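Local coordinates for protein endo-1,4-b-d-mannanase (Trichoderma reesei, PDB 1QNR) that hydrolyses internal beta-1,4-mannosidic linkages in mannan polysaccharides, as a fungal endo-acting mannanase of glycoside hydrolase family 5, at residues Thr239-Tyr243 / Trp257-His261; Phe274-Gly278 / Trp290-Ser294. One frame throughout, in Å; residues are numbered along the deposited sequence.

Interaction 1: residues Thr239-Tyr243 / Trp257-His261; sequences TFHLY and WIQTH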
ATOM      1  N   THR A 239       2.905   0.507   8.942  1.00  8.39           N
ATOM      2  CA  THR A 239       1.859   1.175   8.150  1.00  7.56           C
ATOM      3  C   THR A 239       0.575   1.250   8.964  1.00  6.74           C
ATOM      4  O   THR A 239       0.232   0.334   9.751  1.00  7.89           O
ATOM      5  CB  THR A 239       1.516   0.368   6.835  1.00  8.11           C
ATOM      6  OG1 THR A 239       1.268  -1.027   7.144  1.00 10.96           O
ATOM      7  CG2 THR A 239       2.707   0.463   5.848  1.00  9.58           C
ATOM      8  N   PHE A 240      -0.205   2.329   8.745  1.00  7.41           N
ATOM      9  CA  PHE A 240      -1.572   2.356   9.317  1.00  7.21           C
ATOM     10  C   PHE A 240      -2.491   3.176   8.397  1.00  8.72           C
ATOM     11  O   PHE A 240      -1.998   4.007   7.608  1.00  8.65           O
ATOM     12  CB  PHE A 240      -1.682   2.871  10.752  1.00  8.65           C
ATOM     13  CG  PHE A 240      -1.231   4.302  10.941  1.00  8.53           C
ATOM     14  CD1 PHE A 240       0.089   4.617  11.155  1.00 10.12           C
ATOM     15  CD2 PHE A 240      -2.167   5.330  10.897  1.00  8.85           C
ATOM     16  CE1 PHE A 240       0.561   5.936  11.370  1.00 10.38           C
ATOM     17  CE2 PHE A 240      -1.734   6.700  11.086  1.00  9.25           C
ATOM     18  CZ  PHE A 240      -0.356   6.960  11.327  1.00 10.57           C
ATOM     19  N   HIS A 241      -3.793   2.852   8.389  1.00  7.71           N
ATOM     20  CA  HIS A 241      -4.796   3.493   7.522  1.00  7.40           C
ATOM     21  C   HIS A 241      -5.890   4.177   8.409  1.00  8.95           C
ATOM     22  O   HIS A 241      -5.807   3.984   9.597  1.00 10.93           O
ATOM     23  CB  HIS A 241      -5.475   2.417   6.616  1.00  7.64           C
ATOM     24  CG  HIS A 241      -4.510   1.668   5.691  1.00  7.24           C
ATOM     25  ND1 HIS A 241      -4.930   0.644   4.852  1.00  9.62           N
ATOM     26  CD2 HIS A 241      -3.168   1.712   5.482  1.00  8.63           C
ATOM     27  CE1 HIS A 241      -3.939   0.178   4.125  1.00 10.76           C
ATOM     28  NE2 HIS A 241      -2.811   0.785   4.525  1.00  9.78           N
ATOM     29  N   LEU A 242      -6.766   4.989   7.775  1.00  8.55           N
ATOM     30  CA  LEU A 242      -7.713   5.717   8.667  1.00  8.41           C
ATOM     31  C   LEU A 242      -8.999   6.032   7.854  1.00  9.60           C
ATOM     32  O   LEU A 242      -9.008   6.826   6.898  1.00  9.38           O
ATOM     33  CB  LEU A 242      -7.137   7.028   9.158  1.00 10.00           C
ATOM     34  CG  LEU A 242      -8.060   8.025   9.911  1.00 10.08           C
ATOM     35  CD1 LEU A 242      -8.623   7.356  11.196  1.00 11.69           C
ATOM     36  CD2 LEU A 242      -7.271   9.303  10.288  1.00 13.98           C
ATOM     37  N   TYR A 243     -10.123   5.447   8.333  1.00 12.53           N
ATOM     38  CA  TYR A 243     -11.432   5.659   7.688  1.00 12.62           C
ATOM     39  C   TYR A 243     -12.567   5.718   8.714  1.00 11.08           C
ATOM     40  O   TYR A 243     -13.286   4.745   8.935  1.00 12.59           O
ATOM     41  CB  TYR A 243     -11.725   4.513   6.694  1.00 11.59           C
ATOM     42  CG  TYR A 243     -10.793   4.501   5.441  1.00 10.53           C
ATOM     43  CD1 TYR A 243     -11.012   5.385   4.410  1.00 10.51           C
ATOM     44  CD2 TYR A 243      -9.744   3.608   5.408  1.00 11.16           C
ATOM     45  CE1 TYR A 243     -10.156   5.372   3.297  1.00  9.81           C
ATOM     46  CE2 TYR A 243      -8.841   3.601   4.336  1.00 10.67           C
ATOM     47  CZ  TYR A 243      -9.095   4.444   3.288  1.00  7.81           C
ATOM     48  OH  TYR A 243      -8.316   4.422   2.117  1.00  9.37           O
ATOM     49  N   TRP A 257      -5.535   8.685  16.722  1.00 10.35           N
ATOM     50  CA  TRP A 257      -5.106   7.482  15.989  1.00  9.38           C
ATOM     51  C   TRP A 257      -3.700   7.653  15.366  1.00  9.31           C
ATOM     52  O   TRP A 257      -2.854   6.731  15.485  1.00  9.58           O
ATOM     53  CB  TRP A 257      -6.146   7.174  14.900  1.00 10.45           C
ATOM     54  CG  TRP A 257      -5.936   5.919  14.101  1.00  9.99           C
ATOM     55  CD1 TRP A 257      -5.524   5.835  12.789  1.00 10.10           C
ATOM     56  CD2 TRP A 257      -6.186   4.558  14.503  1.00  8.94           C
ATOM     57  NE1 TRP A 257      -5.449   4.520  12.358  1.00  9.83           N
ATOM     58  CE2 TRP A 257      -5.893   3.723  13.415  1.00  8.69           C
ATOM     59  CE3 TRP A 257      -6.648   3.961  15.697  1.00  9.73           C
ATOM     60  CZ2 TRP A 257      -6.080   2.334  13.445  1.00 10.05           C
ATOM     61  CZ3 TRP A 257      -6.791   2.581  15.753  1.00  9.57           C
ATOM     62  CH2 TRP A 257      -6.514   1.785  14.634  1.00  9.10           C
ATOM     63  N   ILE A 258      -3.446   8.816  14.744  1.00 10.28           N
ATOM     64  CA  ILE A 258      -2.082   9.060  14.223  1.00 10.16           C
ATOM     65  C   ILE A 258      -1.077   9.093  15.369  1.00 11.14           C
ATOM     66  O   ILE A 258       0.017   8.510  15.266  1.00 11.40           O
ATOM     67  CB  ILE A 258      -2.101  10.435  13.466  1.00 10.45           C
ATOM     68  CG1 ILE A 258      -3.005  10.341  12.212  1.00 10.54           C
ATOM     69  CG2 ILE A 258      -0.671  10.833  13.097  1.00 10.93           C
ATOM     70  CD1 ILE A 258      -3.408  11.757  11.711  1.00 12.26           C
ATOM     71  N   GLN A 259      -1.379   9.864  16.460  1.00 10.85           N
ATOM     72  CA  GLN A 259      -0.406  10.008  17.551  1.00 11.09           C
ATOM     73  C   GLN A 259      -0.063   8.646  18.208  1.00 10.42           C
ATOM     74  O   GLN A 259       1.119   8.410  18.506  1.00 11.14           O
ATOM     75  CB  GLN A 259      -0.983  10.969  18.628  1.00 13.29           C
ATOM     76  CG  GLN A 259      -1.122  12.396  18.084  1.00 14.60           C
ATOM     77  CD  GLN A 259      -1.908  13.320  19.016  1.00 19.87           C
ATOM     78  OE1 GLN A 259      -2.821  12.912  19.706  1.00 21.66           O
ATOM     79  NE2 GLN A 259      -1.474  14.583  18.966  1.00 23.67           N
ATOM     80  N   THR A 260      -1.062   7.790  18.483  1.00 10.58           N
ATOM     81  CA  THR A 260      -0.747   6.512  19.131  1.00 10.39           C
ATOM     82  C   THR A 260       0.085   5.592  18.239  1.00 11.26           C
ATOM     83  O   THR A 260       0.986   4.886  18.728  1.00 11.53           O
ATOM     84  CB  THR A 260      -1.993   5.748  19.594  1.00 10.51           C
ATOM     85  OG1 THR A 260      -2.931   5.592  18.516  1.00 12.13           O
ATOM     86  CG2 THR A 260      -2.741   6.491  20.736  1.00 12.92           C
ATOM     87  N   HIS A 261      -0.192   5.577  16.930  1.00 10.77           N
ATOM     88  CA  HIS A 261       0.597   4.717  16.029  1.00  9.14           C
ATOM     89  C   HIS A 261       2.033   5.268  15.868  1.00  9.40           C
ATOM     90  O   HIS A 261       2.970   4.459  15.904  1.00 10.72           O
ATOM     91  CB  HIS A 261      -0.137   4.581  14.675  1.00  9.25           C
ATOM     92  CG  HIS A 261      -1.271   3.622  14.786  1.00  8.29           C
ATOM     93  ND1 HIS A 261      -2.519   4.029  15.286  1.00 10.66           N
ATOM     94  CD2 HIS A 261      -1.386   2.282  14.545  1.00  8.43           C
ATOM     95  CE1 HIS A 261      -3.316   2.935  15.330  1.00  8.97           C
ATOM     96  NE2 HIS A 261      -2.686   1.876  14.879  1.00  8.84           N
TER
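Phe240 presses its ring against three residues of helix 253-267. His261 CB lies over one face of this ring, 3.5 Å from Phe240 CD1, and the imidazole carries the contact on as an offset stack with ring centroids 4.9 Å apart. In return, Phe240 CB sits off-centre over the imidazole as a CH-pi contact. Farther along the phenyl, CE2 of Phe240 touches Ile258 CG1 at 4.0 Å, while Trp257 approaches obliquely on the CD2 side. The indole of Trp257 reaches the strand because its CG is anti to the backbone N (chi1 -176°). Its NE1 donates to His241 O across 2.8 Å, a bent bond with an N-H...O angle of 140°, and Leu242 CD1 packs 3.8 Å from Trp257 CD1. The pairing is a strand-helix step of the TIM barrel: strand 239-242 and helix 257-261 run nearly antiparallel, at 169°, with axes 9.9 Å apart, and the aromatic cluster of Phe240, Trp257 and His261 packs between them. One turn of helix holds the second shell. His261 ND1 donates to Trp257 O over 2.7 Å, and His261 N reaches the same oxygen from the other face of its carbonyl plane. With His261 NE2 bonded to Gly206 O, the imidazole is fixed in rotation, and CE1 rests over the centre of the Trp257 ring. Phe226 meets His261 edge-to-face, and Tyr218 does the same to Trp257. On the strand, CB of His241 points away from the helix, and its two ring nitrogens are bonded to Glu275 and Glu169.

Interaction 2: residues Phe274-Gly278 / Trp290-Ser294; sequences FEEYG and WQTTS
Gln291 crosses Tyr277 at about a right angle and brings NE2 to its hydroxyl. The glutamine chain is extended beyond CG, and its NE2 stands 3.0 Å from Tyr277 OH; the N-H...O angle of 175° makes the bond nearly straight, and the oxygen lies in the amide plane. Asp303 OD1 is a second partner of this hydroxyl, which is thus gripped from both helix 283-295 and strand 300-309. Tyr277 CG is wedged between its backbone N and carbonyl carbon (chi1 55°), which lays the phenol over Phe274, with Tyr277 CD2 3.4 Å above the centre of that ring's plane. Helix 283-295 is the crossover of a beta-alpha-beta unit of the TIM barrel, between the parallel strands 272-277 and 300-309. Trp290 offers the edge of its indole to the strand: CE3 is 3.9 Å from Tyr277 CD1, and CH2 is 3.7 Å from Gly278 O. NE1 of Trp290, on the five-membered ring, is bonded to Tyr251 O. CG of Phe274 stands anti to the backbone N (chi1 179°), and the ring presents an edge to Trp290 CB, 4.1 Å from Phe274 CE2. One turn on, Ser294 CB comes to 3.8 Å from Phe274 CD2, while the serine OG, lying oblique to the phenyl ring, is bonded to Tyr20 OH.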
ATOM      1  N   PHE A 274       1.734   6.794   7.266  1.00  8.67           N
ATOM      2  CA  PHE A 274       0.271   7.001   7.324  1.00  7.16           C
ATOM      3  C   PHE A 274      -0.220   6.718   5.878  1.00  7.27           C
ATOM      4  O   PHE A 274      -0.218   7.643   5.032  1.00  8.44           O
ATOM      5  CB  PHE A 274       0.014   8.419   7.809  1.00  7.17           C
ATOM      6  CG  PHE A 274      -1.374   8.956   7.954  1.00  7.85           C
ATOM      7  CD1 PHE A 274      -2.454   8.071   8.079  1.00  8.46           C
ATOM      8  CD2 PHE A 274      -1.620  10.331   8.007  1.00  9.02           C
ATOM      9  CE1 PHE A 274      -3.738   8.619   8.281  1.00 10.57           C
ATOM     10  CE2 PHE A 274      -2.893  10.882   8.173  1.00 10.14           C
ATOM     11  CZ  PHE A 274      -3.951   9.994   8.336  1.00 10.32           C
ATOM     12  N   GLU A 275      -0.484   5.452   5.568  1.00  7.23           N
ATOM     13  CA  GLU A 275      -0.478   4.945   4.178  1.00  6.49           C
ATOM     14  C   GLU A 275      -1.784   5.076   3.410  1.00  7.02           C
ATOM     15  O   GLU A 275      -1.735   5.041   2.168  1.00  6.69           O
ATOM     16  CB  GLU A 275      -0.046   3.454   4.252  1.00  9.12           C
ATOM     17  CG  GLU A 275       0.077   2.745   2.891  1.00  9.58           C
ATOM     18  CD  GLU A 275       0.499   1.283   3.038  1.00  8.24           C
ATOM     19  OE1 GLU A 275      -0.235   0.482   3.653  1.00  9.70           O
ATOM     20  OE2 GLU A 275       1.577   0.958   2.405  1.00  8.55           O
ATOM     21  N   GLU A 276      -2.926   5.214   4.106  1.00  6.36           N
ATOM     22  CA  GLU A 276      -4.199   5.518   3.456  1.00  7.74           C
ATOM     23  C   GLU A 276      -5.053   6.363   4.384  1.00  7.62           C
ATOM     24  O   GLU A 276      -5.038   6.061   5.607  1.00  8.53           O
ATOM     25  CB  GLU A 276      -5.056   4.281   3.116  1.00  8.56           C
ATOM     26  CG  GLU A 276      -4.487   3.247   2.127  1.00  8.09           C
ATOM     27  CD  GLU A 276      -5.455   2.153   1.839  1.00  9.51           C
ATOM     28  OE1 GLU A 276      -6.678   2.264   2.199  1.00  9.33           O
ATOM     29  OE2 GLU A 276      -5.103   1.082   1.273  1.00 11.23           O
ATOM     30  N   TYR A 277      -5.845   7.294   3.872  1.00  8.31           N
ATOM     31  CA  TYR A 277      -6.836   7.995   4.722  1.00  8.21           C
ATOM     32  C   TYR A 277      -7.849   8.706   3.817  1.00  8.63           C
ATOM     33  O   TYR A 277      -7.522   9.117   2.697  1.00  8.59           O
ATOM     34  CB  TYR A 277      -6.176   9.002   5.675  1.00  7.82           C
ATOM     35  CG  TYR A 277      -5.296  10.047   5.039  1.00  7.58           C
ATOM     36  CD1 TYR A 277      -5.753  11.292   4.567  1.00  8.00           C
ATOM     37  CD2 TYR A 277      -3.898   9.849   4.905  1.00  8.66           C
ATOM     38  CE1 TYR A 277      -4.919  12.245   4.023  1.00  9.54           C
ATOM     39  CE2 TYR A 277      -3.055  10.794   4.359  1.00  8.99           C
ATOM     40  CZ  TYR A 277      -3.542  12.008   3.891  1.00  8.50           C
ATOM     41  OH  TYR A 277      -2.708  12.974   3.322  1.00  9.50           O
ATOM     42  N   GLY A 278      -9.054   8.916   4.362  1.00  8.96           N
ATOM     43  CA  GLY A 278     -10.035   9.732   3.612  1.00 10.13           C
ATOM     44  C   GLY A 278     -11.218  10.041   4.527  1.00  9.86           C
ATOM     45  O   GLY A 278     -11.545   9.252   5.439  1.00 10.96           O
ATOM     46  N   TRP A 290      -5.494  16.238   9.934  1.00 11.26           N
ATOM     47  CA  TRP A 290      -4.729  14.977   9.982  1.00 10.94           C
ATOM     48  C   TRP A 290      -3.318  15.086   9.367  1.00  9.82           C
ATOM     49  O   TRP A 290      -2.354  14.570   9.909  1.00 11.05           O
ATOM     50  CB  TRP A 290      -5.489  13.851   9.274  1.00 10.10           C
ATOM     51  CG  TRP A 290      -6.874  13.514   9.752  1.00  9.43           C
ATOM     52  CD1 TRP A 290      -7.476  13.812  10.988  1.00 11.17           C
ATOM     53  CD2 TRP A 290      -7.851  12.778   9.047  1.00  9.37           C
ATOM     54  NE1 TRP A 290      -8.747  13.348  11.034  1.00 10.88           N
ATOM     55  CE2 TRP A 290      -9.024  12.659   9.848  1.00 10.37           C
ATOM     56  CE3 TRP A 290      -7.874  12.109   7.781  1.00  9.54           C
ATOM     57  CZ2 TRP A 290     -10.178  12.007   9.436  1.00 11.43           C
ATOM     58  CZ3 TRP A 290      -9.002  11.434   7.373  1.00  9.84           C
ATOM     59  CH2 TRP A 290     -10.157  11.354   8.206  1.00 11.10           C
ATOM     60  N   GLN A 291      -3.266  15.809   8.239  1.00  9.77           N
ATOM     61  CA  GLN A 291      -1.962  16.004   7.558  1.00 10.56           C
ATOM     62  C   GLN A 291      -1.079  16.849   8.475  1.00 10.81           C
ATOM     63  O   GLN A 291       0.104  16.489   8.596  1.00 11.37           O
ATOM     64  CB  GLN A 291      -2.225  16.779   6.237  1.00 10.51           C
ATOM     65  CG  GLN A 291      -3.036  15.953   5.241  1.00 11.43           C
ATOM     66  CD  GLN A 291      -3.156  16.671   3.898  1.00 12.10           C
ATOM     67  OE1 GLN A 291      -3.304  17.940   3.873  1.00 13.65           O
ATOM     68  NE2 GLN A 291      -3.156  15.881   2.832  1.00 10.36           N
ATOM     69  N   THR A 292      -1.633  17.879   9.163  1.00 11.88           N
ATOM     70  CA  THR A 292      -0.761  18.633  10.078  1.00 12.80           C
ATOM     71  C   THR A 292      -0.322  17.803  11.271  1.00 12.12           C
ATOM     72  O   THR A 292       0.874  17.873  11.686  1.00 12.58           O
ATOM     73  CB  THR A 292      -1.555  19.875  10.580  1.00 13.41           C
ATOM     74  OG1 THR A 292      -1.749  20.736   9.443  1.00 14.85           O
ATOM     75  CG2 THR A 292      -0.783  20.625  11.676  1.00 15.77           C
ATOM     76  N   THR A 293      -1.195  16.991  11.856  1.00 11.50           N
ATOM     77  CA  THR A 293      -0.778  16.105  12.944  1.00 10.64           C
ATOM     78  C   THR A 293       0.351  15.184  12.503  1.00  9.92           C
ATOM     79  O   THR A 293       1.371  15.012  13.207  1.00 11.42           O
ATOM     80  CB  THR A 293      -2.005  15.361  13.494  1.00 11.85           C
ATOM     81  OG1 THR A 293      -2.995  16.289  14.004  1.00 13.11           O
ATOM     82  CG2 THR A 293      -1.660  14.346  14.580  1.00 12.75           C
ATOM     83  N   SER A 294       0.193  14.533  11.333  1.00  9.98           N
ATOM     84  CA  SER A 294       1.233  13.580  10.869  1.00 11.02           C
ATOM     85  C   SER A 294       2.550  14.281  10.639  1.00 10.95           C
ATOM     86  O   SER A 294       3.601  13.824  11.151  1.00 12.73           O
ATOM     87  CB  SER A 294       0.676  12.923   9.565  1.00 11.59           C
ATOM     88  OG  SER A 294       1.608  11.898   9.159  1.00 12.37           O
TER

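Both contacts are buried, and each packs a barrel strand against the helix that follows it; strands 238-242 and 272-277 are parallel neighbours in the sheet. Interaction 1 relies on ring faces and an indole bond to a backbone carbonyl, interaction 2 on ring edges and an amide-to-phenol bond. Between strands and helices they merge: Phe240 CE2 packs 3.4 Å from Phe274 CD1, and Ile258 touches Trp290. Toward the barrel interior the chemistry turns polar, with Tyr243 bonded to Glu276 and Arg54 salt-bridged to both Glu275 and Glu276. In TIM-barrel glycoside hydrolases the substrate cleft lies at the C-terminal ends of the strands, the end where Tyr243 sits and where a mannose lies against it.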